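Local coordinates for protein serine--tRNA ligase (Pyrococcus horikoshii, PDB 2DQ0) that probably attaches serine to tRNA(Ser), and also to tRNA(Sec), at the expense of ATP, working as a homodimeric class II aminoacyl-tRNA synthetase, at residues Ala198-Ala203 with His303-Phe308; Ile208-Thr213 with Ile324-Glu329; Pro272-Gly277 with Trp317-Lys322; Val433-Lys436 with Phe440-Ile443. One frame throughout, in Å; residues are numbered along the deposited sequence.

Contact 1: Ala198-Ala203 with His303-Phe308; sequences ALIRFA and HKVEQF. With SSA (5'-O-(N-(L-seryl)-sulfamoyl)adenosine), chain G.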
# COMPACT_ATOMS: atom_id res chain seq x y z
N ALA A 198 -14.44 4.53 10.32
CA ALA A 198 -15.03 4.47 11.64
C ALA A 198 -14.62 3.19 12.36
O ALA A 198 -14.27 3.24 13.55
CB ALA A 198 -16.56 4.55 11.54
N LEU A 199 -14.66 2.07 11.64
CA LEU A 199 -14.28 0.78 12.22
C LEU A 199 -12.82 0.77 12.71
O LEU A 199 -12.52 0.19 13.74
CB LEU A 199 -14.54 -0.34 11.20
CG LEU A 199 -16.01 -0.81 11.11
CD1 LEU A 199 -16.27 -1.71 9.89
CD2 LEU A 199 -16.33 -1.56 12.38
N ILE A 200 -11.93 1.43 11.97
CA ILE A 200 -10.53 1.55 12.33
C ILE A 200 -10.41 2.33 13.66
O ILE A 200 -9.81 1.84 14.62
CB ILE A 200 -9.74 2.29 11.20
CG1 ILE A 200 -9.55 1.37 10.00
CG2 ILE A 200 -8.36 2.77 11.70
CD1 ILE A 200 -8.96 2.09 8.78
N ARG A 201 -10.99 3.53 13.72
CA ARG A 201 -10.95 4.35 14.93
C ARG A 201 -11.53 3.64 16.15
O ARG A 201 -10.94 3.67 17.23
CB ARG A 201 -11.70 5.67 14.73
CG ARG A 201 -10.85 6.80 14.16
CD ARG A 201 -9.48 6.93 14.86
NE ARG A 201 -9.52 7.29 16.29
CZ ARG A 201 -9.60 8.54 16.75
NH1 ARG A 201 -9.62 8.75 18.06
NH2 ARG A 201 -9.68 9.57 15.91
N PHE A 202 -12.68 3.00 15.99
CA PHE A 202 -13.30 2.26 17.08
C PHE A 202 -12.32 1.20 17.61
O PHE A 202 -11.97 1.21 18.79
CB PHE A 202 -14.59 1.61 16.57
CG PHE A 202 -15.17 0.58 17.48
CD1 PHE A 202 -15.60 0.93 18.75
CD2 PHE A 202 -15.29 -0.74 17.06
CE1 PHE A 202 -16.16 -0.04 19.59
CE2 PHE A 202 -15.85 -1.72 17.90
CZ PHE A 202 -16.28 -1.37 19.16
N ALA A 203 -11.85 0.31 16.73
CA ALA A 203 -10.91 -0.73 17.14
C ALA A 203 -9.72 -0.09 17.82
O ALA A 203 -9.32 -0.48 18.91
CB ALA A 203 -10.43 -1.51 15.92
N HIS A 303 -8.14 -3.04 4.84
CA HIS A 303 -7.63 -2.35 6.01
C HIS A 303 -7.81 -3.22 7.25
O HIS A 303 -8.84 -3.90 7.39
CB HIS A 303 -8.37 -1.04 6.17
CG HIS A 303 -8.12 -0.08 5.05
ND1 HIS A 303 -8.99 0.93 4.72
CD2 HIS A 303 -7.06 0.04 4.21
CE1 HIS A 303 -8.48 1.63 3.72
NE2 HIS A 303 -7.31 1.12 3.40
N LYS A 304 -6.82 -3.22 8.13
CA LYS A 304 -6.89 -4.01 9.35
C LYS A 304 -6.19 -3.41 10.57
O LYS A 304 -5.04 -3.00 10.51
CB LYS A 304 -6.35 -5.41 9.11
CG LYS A 304 -6.48 -6.33 10.31
CD LYS A 304 -6.21 -7.79 9.94
CE LYS A 304 -4.83 -7.95 9.27
NZ LYS A 304 -3.71 -7.45 10.13
N VAL A 305 -6.91 -3.34 11.67
CA VAL A 305 -6.38 -2.86 12.93
C VAL A 305 -5.89 -4.15 13.58
O VAL A 305 -6.67 -5.08 13.77
CB VAL A 305 -7.48 -2.23 13.79
CG1 VAL A 305 -6.96 -1.86 15.17
CG2 VAL A 305 -8.02 -1.00 13.09
N GLU A 306 -4.60 -4.21 13.90
CA GLU A 306 -3.99 -5.42 14.44
C GLU A 306 -3.40 -5.36 15.84
O GLU A 306 -2.73 -4.39 16.20
CB GLU A 306 -2.88 -5.86 13.47
CG GLU A 306 -2.07 -7.06 13.90
CD GLU A 306 -2.70 -8.36 13.48
OE1 GLU A 306 -3.92 -8.35 13.22
OE2 GLU A 306 -1.99 -9.38 13.41
N GLN A 307 -3.62 -6.42 16.62
CA GLN A 307 -3.07 -6.54 17.97
C GLN A 307 -1.79 -7.36 17.87
O GLN A 307 -1.78 -8.43 17.25
CB GLN A 307 -3.99 -7.32 18.91
CG GLN A 307 -5.35 -6.73 19.24
CD GLN A 307 -6.16 -7.71 20.07
OE1 GLN A 307 -7.11 -8.35 19.59
NE2 GLN A 307 -5.78 -7.85 21.33
N PHE A 308 -0.70 -6.89 18.48
CA PHE A 308 0.53 -7.67 18.47
C PHE A 308 1.14 -7.59 19.86
O PHE A 308 1.18 -6.51 20.47
CB PHE A 308 1.50 -7.16 17.43
CG PHE A 308 2.67 -8.07 17.18
CD1 PHE A 308 3.76 -8.11 18.08
CD2 PHE A 308 2.73 -8.86 16.02
CE1 PHE A 308 4.87 -8.90 17.81
CE2 PHE A 308 3.84 -9.66 15.75
CZ PHE A 308 4.92 -9.68 16.64
N10 SSA G . -1.89 -11.17 11.54
CA SSA G . -2.98 -12.16 11.63
CB SSA G . -4.01 -11.74 12.65
OG SSA G . -4.80 -10.64 12.19
C9 SSA G . -3.71 -12.39 10.32
O9 SSA G . -3.48 -11.70 9.33
N8 SSA G . -4.60 -13.40 10.28
S1 SSA G . -5.45 -13.68 8.95
O1S SSA G . -4.47 -14.03 7.93
O2S SSA G . -6.48 -14.64 9.33
O5' SSA G . -6.09 -12.29 8.61
C5' SSA G . -6.91 -11.65 9.57
C4' SSA G . -8.25 -11.30 9.02
O4' SSA G . -8.13 -10.39 7.91
C3' SSA G . -9.11 -12.42 8.46
O3' SSA G . -9.71 -13.14 9.52
C2' SSA G . -10.14 -11.60 7.71
O2' SSA G . -11.06 -10.93 8.54
C1' SSA G . -9.22 -10.57 7.03
N9 SSA G . -8.67 -11.01 5.76
C8 SSA G . -7.63 -11.90 5.51
N7 SSA G . -7.39 -12.08 4.23
C5 SSA G . -8.32 -11.26 3.60
C6 SSA G . -8.59 -11.00 2.23
N6 SSA G . -7.92 -11.57 1.23
N1 SSA G . -9.59 -10.11 1.93
C2 SSA G . -10.26 -9.53 2.95
N3 SSA G . -10.09 -9.70 4.28
C4 SSA G . -9.11 -10.59 4.53
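Val305 of strand 301-311 packs against Ile200 and Ala203 of helix 190-209. The helix, which lies at the dimer interface and leads into a strand, is consistent with class II motif 1; strand 301-311, antiparallel to 273-282, fits the second strand of motif 2. The two axes run only 8° from parallel and come within 8.4 Å, so one buried valine can touch successive turns of the helix. Traced outward, Val305 CB first meets Ala203 CB at 3.7 Å. Its CG1 branch, anti to the backbone N (chi1 173°), continues to Ala203 CB at 3.6 Å. The CG2 branch turns to the preceding turn, reaching Ile200 CA at 3.7 Å and Ile200 CG2 at 4.0 Å. No hydrogen bond crosses, and the contact is apolar. Ile200 CD1 extends obliquely to His303, whose imidazole is hydrogen-bonded through ND1 to Asp196 and through NE2 to Tyr219 of the second subunit. Strand alternation turns Lys304 and Glu306 to the other side, where the seryl-adenylate analogue lies. Glu306 grips its seryl part with both carboxylate oxygens: OE1 accepts from the SSA hydroxyl OG at 2.7 Å, and OE2 from the SSA amino N10 at 2.6 Å. Lys304 NZ forms a salt bridge with the same Glu306 OE1, 3.2 Å away, in which the hydrogen bond is weak.

Contact 2: Ile208-Thr213 with Ile324-Glu329; sequences IEKGFT and IRNAEE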
# COMPACT_ATOMS: atom_id res chain seq x y z
N ILE A 208 -6.40 0.93 22.61
CA ILE A 208 -5.64 1.98 23.29
C ILE A 208 -6.09 2.07 24.76
O ILE A 208 -5.26 2.19 25.65
CB ILE A 208 -5.81 3.35 22.63
CG1 ILE A 208 -5.01 3.41 21.34
CG2 ILE A 208 -5.31 4.44 23.55
CD1 ILE A 208 -5.10 4.75 20.65
N GLU A 209 -7.39 2.03 25.01
CA GLU A 209 -7.84 2.08 26.39
C GLU A 209 -7.27 0.88 27.17
O GLU A 209 -7.00 0.99 28.36
CB GLU A 209 -9.37 2.04 26.48
CG GLU A 209 -10.11 3.06 25.64
CD GLU A 209 -11.61 2.79 25.56
OE1 GLU A 209 -12.31 3.50 24.80
OE2 GLU A 209 -12.09 1.86 26.25
N LYS A 210 -7.09 -0.26 26.51
CA LYS A 210 -6.56 -1.44 27.20
C LYS A 210 -5.05 -1.43 27.32
O LYS A 210 -4.46 -2.46 27.67
CB LYS A 210 -6.99 -2.72 26.49
CG LYS A 210 -8.49 -2.98 26.51
CD LYS A 210 -8.84 -4.33 25.92
CE LYS A 210 -10.24 -4.71 26.33
NZ LYS A 210 -10.72 -5.95 25.65
N GLY A 211 -4.42 -0.30 27.01
CA GLY A 211 -2.97 -0.20 27.11
C GLY A 211 -2.07 -0.46 25.91
O GLY A 211 -0.84 -0.56 26.08
N PHE A 212 -2.64 -0.56 24.71
CA PHE A 212 -1.80 -0.80 23.53
C PHE A 212 -1.30 0.49 22.87
O PHE A 212 -2.08 1.44 22.66
CB PHE A 212 -2.57 -1.64 22.51
CG PHE A 212 -2.80 -3.04 22.95
CD1 PHE A 212 -3.49 -3.31 24.12
CD2 PHE A 212 -2.28 -4.10 22.19
CE1 PHE A 212 -3.67 -4.64 24.55
CE2 PHE A 212 -2.45 -5.42 22.60
CZ PHE A 212 -3.16 -5.70 23.79
N THR A 213 -0.01 0.54 22.57
CA THR A 213 0.55 1.73 21.91
C THR A 213 0.20 1.64 20.43
O THR A 213 0.54 0.67 19.73
CB THR A 213 2.10 1.87 22.13
OG1 THR A 213 2.70 0.57 22.20
CG2 THR A 213 2.41 2.60 23.45
N ILE A 324 -7.89 -12.68 22.01
CA ILE A 324 -9.10 -13.20 21.36
C ILE A 324 -10.35 -12.58 22.02
O ILE A 324 -11.34 -12.30 21.35
CB ILE A 324 -9.18 -14.77 21.41
CG1 ILE A 324 -10.41 -15.26 20.64
CG2 ILE A 324 -9.28 -15.25 22.85
CD1 ILE A 324 -10.39 -15.00 19.14
N ARG A 325 -10.28 -12.35 23.34
CA ARG A 325 -11.40 -11.76 24.05
C ARG A 325 -11.50 -10.30 23.66
O ARG A 325 -12.60 -9.72 23.64
CB ARG A 325 -11.21 -11.87 25.57
CG ARG A 325 -11.08 -13.29 26.11
CD ARG A 325 -12.43 -13.94 26.36
NE ARG A 325 -12.30 -15.32 26.83
CZ ARG A 325 -13.34 -16.09 27.14
NH1 ARG A 325 -14.59 -15.62 27.03
NH2 ARG A 325 -13.15 -17.34 27.56
N ASN A 326 -10.36 -9.70 23.38
CA ASN A 326 -10.35 -8.30 22.98
C ASN A 326 -11.09 -8.17 21.66
O ASN A 326 -11.86 -7.23 21.49
CB ASN A 326 -8.92 -7.77 22.83
CG ASN A 326 -8.26 -7.49 24.17
OD1 ASN A 326 -7.07 -7.21 24.23
ND2 ASN A 326 -9.03 -7.56 25.24
N ALA A 327 -10.88 -9.12 20.74
CA ALA A 327 -11.58 -9.09 19.45
C ALA A 327 -13.05 -9.43 19.66
O ALA A 327 -13.92 -8.81 19.06
CB ALA A 327 -10.98 -10.06 18.48
N GLU A 328 -13.34 -10.40 20.53
CA GLU A 328 -14.74 -10.77 20.82
C GLU A 328 -15.55 -9.58 21.31
O GLU A 328 -16.71 -9.43 20.94
CB GLU A 328 -14.82 -11.87 21.88
CG GLU A 328 -14.36 -13.22 21.42
CD GLU A 328 -14.54 -14.30 22.45
OE1 GLU A 328 -15.71 -14.58 22.82
OE2 GLU A 328 -13.53 -14.89 22.88
N GLU A 329 -14.94 -8.73 22.14
CA GLU A 329 -15.64 -7.57 22.68
C GLU A 329 -16.07 -6.62 21.59
O GLU A 329 -17.18 -6.09 21.63
CB GLU A 329 -14.77 -6.81 23.67
CG GLU A 329 -14.77 -7.38 25.08
CD GLU A 329 -13.84 -6.61 26.00
OE1 GLU A 329 -13.90 -5.36 25.98
OE2 GLU A 329 -13.05 -7.25 26.75
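Lys210 reaches over to Glu329, its NZ forming a salt bridge with Glu329 OE2 at 2.9 Å. The hydrogen bond within that bridge is weak, and because NZ is crowded in the model its place, and with it the exact bond geometry, is less sure. The two side chains approach from opposite directions, and both are extended beyond CG (chi2 -174° in Lys210), which allows them to span a gap in which even the nearest CA atoms, those of Lys210 and Asn326, are 8.9 Å apart. On the way, the aliphatic part of the lysine runs beside Asn326, with Lys210 CD 3.7 Å from Asn326 CG, while Lys210 CE lies 3.7 Å from the second carboxylate oxygen, Glu329 OE1. The Phe212 ring nears the same asparagine obliquely. What sets Lys210 here is the end of helix 190-209, closed by a Schellman motif: Gly211, with phi at 95°, is the C-prime residue, its N bonded to Ile208 O at 3.0 Å and Phe212 N bonded to Leu207 O. The chain then enters strand 213-216, the helix-to-strand passage expected of class II motif 1. Farther out, Leu207 touches both Phe212 and Asn326, and Phe212 rests on Leu274 and Val276 of the sheet. On the partner helix, Glu328 forms a salt bridge with Arg127 and a hydrogen bond with Tyr338, while Ala327 packs on Ile358 and Val372.

Contact 3: Pro272-Gly277 with Trp317-Lys322; sequences PLLYVG and WEWHEK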
# COMPACT_ATOMS: atom_id res chain seq x y z
N PRO A 272 5.03 -6.99 29.05
CA PRO A 272 4.79 -7.26 27.63
C PRO A 272 4.75 -5.96 26.81
O PRO A 272 4.29 -4.93 27.28
CB PRO A 272 3.44 -7.97 27.65
CG PRO A 272 2.72 -7.24 28.74
CD PRO A 272 3.78 -7.07 29.83
N LEU A 273 5.27 -6.01 25.59
CA LEU A 273 5.23 -4.85 24.71
C LEU A 273 3.91 -5.02 23.98
O LEU A 273 3.69 -6.03 23.32
CB LEU A 273 6.38 -4.88 23.70
CG LEU A 273 7.81 -4.83 24.26
CD1 LEU A 273 8.80 -4.77 23.10
CD2 LEU A 273 7.98 -3.62 25.14
N LEU A 274 3.02 -4.05 24.11
CA LEU A 274 1.72 -4.15 23.46
C LEU A 274 1.51 -3.18 22.31
O LEU A 274 1.46 -1.95 22.48
CB LEU A 274 0.62 -3.97 24.50
CG LEU A 274 0.81 -4.82 25.77
CD1 LEU A 274 -0.17 -4.30 26.80
CD2 LEU A 274 0.62 -6.33 25.51
N TYR A 275 1.36 -3.73 21.11
CA TYR A 275 1.14 -2.89 19.95
C TYR A 275 -0.19 -3.12 19.25
O TYR A 275 -0.68 -4.24 19.14
CB TYR A 275 2.27 -3.09 18.95
CG TYR A 275 3.61 -2.67 19.48
CD1 TYR A 275 3.89 -1.34 19.74
CD2 TYR A 275 4.62 -3.61 19.69
CE1 TYR A 275 5.14 -0.94 20.19
CE2 TYR A 275 5.87 -3.23 20.14
CZ TYR A 275 6.13 -1.89 20.39
OH TYR A 275 7.39 -1.52 20.80
N VAL A 276 -0.78 -2.03 18.80
CA VAL A 276 -2.00 -2.11 18.02
C VAL A 276 -1.72 -1.28 16.77
O VAL A 276 -1.67 -0.06 16.82
CB VAL A 276 -3.23 -1.57 18.77
CG1 VAL A 276 -2.93 -0.20 19.43
CG2 VAL A 276 -4.39 -1.48 17.81
N GLY A 277 -1.51 -1.97 15.65
CA GLY A 277 -1.23 -1.27 14.41
C GLY A 277 -2.44 -1.17 13.49
O GLY A 277 -3.42 -1.92 13.63
N TRP A 317 0.43 -17.75 26.88
CA TRP A 317 -0.87 -18.40 26.81
C TRP A 317 -1.94 -17.55 27.46
O TRP A 317 -3.10 -17.54 27.03
CB TRP A 317 -0.80 -19.80 27.44
CG TRP A 317 0.05 -20.69 26.63
CD1 TRP A 317 1.30 -21.13 26.93
CD2 TRP A 317 -0.20 -21.10 25.28
NE1 TRP A 317 1.86 -21.78 25.85
CE2 TRP A 317 0.96 -21.78 24.82
CE3 TRP A 317 -1.29 -20.96 24.40
CZ2 TRP A 317 1.06 -22.31 23.54
CZ3 TRP A 317 -1.18 -21.49 23.12
CH2 TRP A 317 -0.01 -22.15 22.70
N GLU A 318 -1.57 -16.80 28.49
CA GLU A 318 -2.56 -15.96 29.12
C GLU A 318 -2.90 -14.80 28.17
O GLU A 318 -4.05 -14.37 28.08
CB GLU A 318 -2.02 -15.42 30.44
CG GLU A 318 -3.10 -14.87 31.34
CD GLU A 318 -2.51 -14.17 32.54
OE1 GLU A 318 -1.44 -14.62 33.02
OE2 GLU A 318 -3.13 -13.19 33.01
N TRP A 319 -1.88 -14.29 27.48
CA TRP A 319 -2.08 -13.20 26.53
C TRP A 319 -2.95 -13.65 25.37
O TRP A 319 -3.88 -12.93 24.95
CB TRP A 319 -0.74 -12.69 26.01
CG TRP A 319 -0.28 -11.55 26.85
CD1 TRP A 319 0.79 -11.52 27.71
CD2 TRP A 319 -1.00 -10.33 27.06
NE1 TRP A 319 0.76 -10.38 28.46
CE2 TRP A 319 -0.32 -9.62 28.09
CE3 TRP A 319 -2.15 -9.77 26.50
CZ2 TRP A 319 -0.76 -8.38 28.57
CZ3 TRP A 319 -2.60 -8.53 26.97
CH2 TRP A 319 -1.90 -7.85 28.00
N HIS A 320 -2.65 -14.84 24.86
CA HIS A 320 -3.39 -15.43 23.76
C HIS A 320 -4.86 -15.33 24.12
O HIS A 320 -5.70 -14.85 23.36
CB HIS A 320 -3.02 -16.90 23.60
CG HIS A 320 -3.64 -17.55 22.40
ND1 HIS A 320 -3.69 -18.92 22.24
CD2 HIS A 320 -4.21 -17.02 21.29
CE1 HIS A 320 -4.26 -19.20 21.07
NE2 HIS A 320 -4.58 -18.07 20.48
N GLU A 321 -5.15 -15.78 25.32
CA GLU A 321 -6.51 -15.78 25.79
C GLU A 321 -7.10 -14.38 25.90
O GLU A 321 -8.30 -14.20 25.73
CB GLU A 321 -6.55 -16.51 27.12
CG GLU A 321 -7.75 -17.39 27.27
CD GLU A 321 -7.87 -18.41 26.17
OE1 GLU A 321 -6.95 -19.25 26.02
OE2 GLU A 321 -8.90 -18.37 25.45
N LYS A 322 -6.27 -13.37 26.16
CA LYS A 322 -6.80 -12.01 26.28
C LYS A 322 -7.07 -11.34 24.93
O LYS A 322 -8.09 -10.66 24.76
CB LYS A 322 -5.86 -11.11 27.07
CG LYS A 322 -5.64 -11.47 28.52
CD LYS A 322 -4.69 -10.44 29.12
CE LYS A 322 -4.16 -10.86 30.47
NZ LYS A 322 -3.00 -10.01 30.90
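A CH-pi contact between Leu274 and Trp319, extended by Pro272, joins the beginning of strand 273-282 to helix 316-333 near the protein surface. Leu274 CD2 stands 4.0 Å from the centroid of the six-membered indole ring of Trp319 and 17° off its normal, which places the methyl group over the face. The leucine side chain crosses the tryptophan at roughly a right angle; with CG anti to the carbonyl carbon (chi1 -48°), CD1 also comes near the ring, 4.1 Å from Trp319 CH2. Pro272, which follows a cis peptide bond, approaches obliquely: its CG is 3.7 Å from Trp319 CZ2, and its CB 3.7 Å from Trp319 NE1. The strand is consistent with the first strand of class II motif 2, pairing antiparallel with 301-311, and the helix follows that second strand in the chain. Side chains alternate along strand 273-282, so Leu273 and Tyr275 face elsewhere, touching His261 and Met260 respectively. On the opposite face of the indole lies the helix's own Lys322, with NZ 3.6 Å above the plane and offset toward the rim. A long salt bridge, 3.8 Å, ties Lys322 NZ to Glu318 OE2. Next to Trp319, His320 stacks on Tyr356 and its NE2 is hydrogen-bonded to Ala374 O.

Contact 4: Val433-Lys436 with Phe440-Ile443; sequences VLWK and FKEI
Lys441 lays its aliphatic chain across the face of the Trp435 indole, and this is the tight part of the contact. The two side chains cross at about a right angle. CG sits 3.5 Å from Trp435 CE2, CD is 3.4 Å from the centroid of the six-membered ring and only 6° off its normal, and CE closes to 3.5 Å from Trp435 CZ3. CG thus lies over the bond shared by the two rings, CD over the six-membered ring in a CH-pi contact, and CE toward its CE3-CZ3 side. The loose side begins at the tip. A bend at the last torsion (chi4 57°) lifts Lys441 NZ off the face, 5.1 Å from the centroid of the six-membered ring of Trp435; any cation-pi attraction there is weak at most, and the lysine as a whole is exposed. Phe440 is held less closely: its O lies obliquely 4.1 Å from Trp435 CD1, CB leaves its CA away from the tryptophan, and the side chain packs on Ile194. The one polar atom of the indole, Trp435 NE1, is hydrogen-bonded to Ile430 O, and Lys441 pairs through its backbone with Ile430 as well. These links belong to an antiparallel pair of short strands, 428-429 and 442-443, whose connection contains the short helix 435-438.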
# COMPACT_ATOMS: atom_id res chain seq x y z
N VAL A 433 -22.71 1.82 18.89
CA VAL A 433 -21.34 2.10 19.29
C VAL A 433 -20.57 2.89 18.25
O VAL A 433 -19.64 3.62 18.61
CB VAL A 433 -20.55 0.80 19.54
CG1 VAL A 433 -19.33 1.10 20.41
CG2 VAL A 433 -21.44 -0.24 20.18
N LEU A 434 -20.92 2.75 16.97
CA LEU A 434 -20.21 3.46 15.90
C LEU A 434 -20.78 4.84 15.55
O LEU A 434 -20.13 5.61 14.84
CB LEU A 434 -20.13 2.62 14.62
CG LEU A 434 -19.45 1.25 14.71
CD1 LEU A 434 -19.64 0.47 13.44
CD2 LEU A 434 -17.99 1.44 15.02
N TRP A 435 -21.98 5.15 16.04
CA TRP A 435 -22.61 6.44 15.74
C TRP A 435 -21.70 7.66 16.01
O TRP A 435 -21.74 8.64 15.27
CB TRP A 435 -23.91 6.60 16.54
CG TRP A 435 -25.01 5.64 16.20
CD1 TRP A 435 -25.00 4.68 15.22
CD2 TRP A 435 -26.28 5.54 16.84
NE1 TRP A 435 -26.19 4.00 15.21
CE2 TRP A 435 -27.00 4.51 16.19
CE3 TRP A 435 -26.89 6.23 17.89
CZ2 TRP A 435 -28.29 4.15 16.57
CZ3 TRP A 435 -28.17 5.88 18.27
CH2 TRP A 435 -28.86 4.84 17.61
N LYS A 436 -20.90 7.60 17.08
CA LYS A 436 -20.03 8.72 17.38
C LYS A 436 -18.97 8.85 16.29
O LYS A 436 -18.46 9.95 16.04
CB LYS A 436 -19.38 8.58 18.76
CG LYS A 436 -18.53 7.33 18.99
CD LYS A 436 -18.07 7.31 20.45
CE LYS A 436 -17.42 5.98 20.88
NZ LYS A 436 -18.41 4.91 21.26
N PHE A 440 -24.07 9.25 10.77
CA PHE A 440 -25.33 8.63 10.41
C PHE A 440 -25.60 7.36 11.23
O PHE A 440 -24.68 6.74 11.70
CB PHE A 440 -25.28 8.31 8.93
CG PHE A 440 -24.12 7.44 8.53
CD1 PHE A 440 -24.21 6.05 8.61
CD2 PHE A 440 -22.95 8.01 8.01
CE1 PHE A 440 -23.15 5.25 8.17
CE2 PHE A 440 -21.89 7.21 7.56
CZ PHE A 440 -21.98 5.83 7.64
N LYS A 441 -26.87 6.99 11.38
CA LYS A 441 -27.22 5.80 12.17
C LYS A 441 -27.61 4.61 11.30
O LYS A 441 -27.67 3.48 11.76
CB LYS A 441 -28.37 6.11 13.13
CG LYS A 441 -28.05 7.18 14.17
CD LYS A 441 -29.19 7.33 15.16
CE LYS A 441 -28.95 8.49 16.10
NZ LYS A 441 -28.75 9.76 15.35
N GLU A 442 -27.86 4.87 10.02
CA GLU A 442 -28.21 3.81 9.11
C GLU A 442 -27.83 4.23 7.70
O GLU A 442 -27.48 5.38 7.46
CB GLU A 442 -29.72 3.55 9.17
CG GLU A 442 -30.56 4.82 9.01
CD GLU A 442 -32.05 4.53 8.88
OE1 GLU A 442 -32.58 3.71 9.67
OE2 GLU A 442 -32.70 5.14 7.99
N ILE A 443 -27.87 3.28 6.78
CA ILE A 443 -27.56 3.60 5.40
C ILE A 443 -28.76 3.15 4.59
O ILE A 443 -29.13 1.98 4.61
CB ILE A 443 -26.28 2.88 4.89
CG1 ILE A 443 -25.10 3.18 5.82
CG2 ILE A 443 -25.98 3.36 3.46
CD1 ILE A 443 -23.87 2.37 5.56

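In the fold
Contacts 1, 2 and 3 lie close together around the catalytic sheet. Contacts 2 and 3 have centres 8 Å apart and share helix 316-333; contacts 1 and 2, 10 Å apart, share helix 190-209. Contact 1 meets contact 3, 15 Å away, through the neighbouring strands 301-311 and 273-282, whose backbones pair. Along the chain the segments of contact 1 alternate with those of contacts 2 and 3, while contact 3 falls between the two halves of contact 2. The two helices and the sheet are therefore interlocked beside the seryl-adenylate site and the dimer interface. Contact 4 follows in sequence, 17 Å from contact 1, which it touches through Phe202 with Val433 and Leu434.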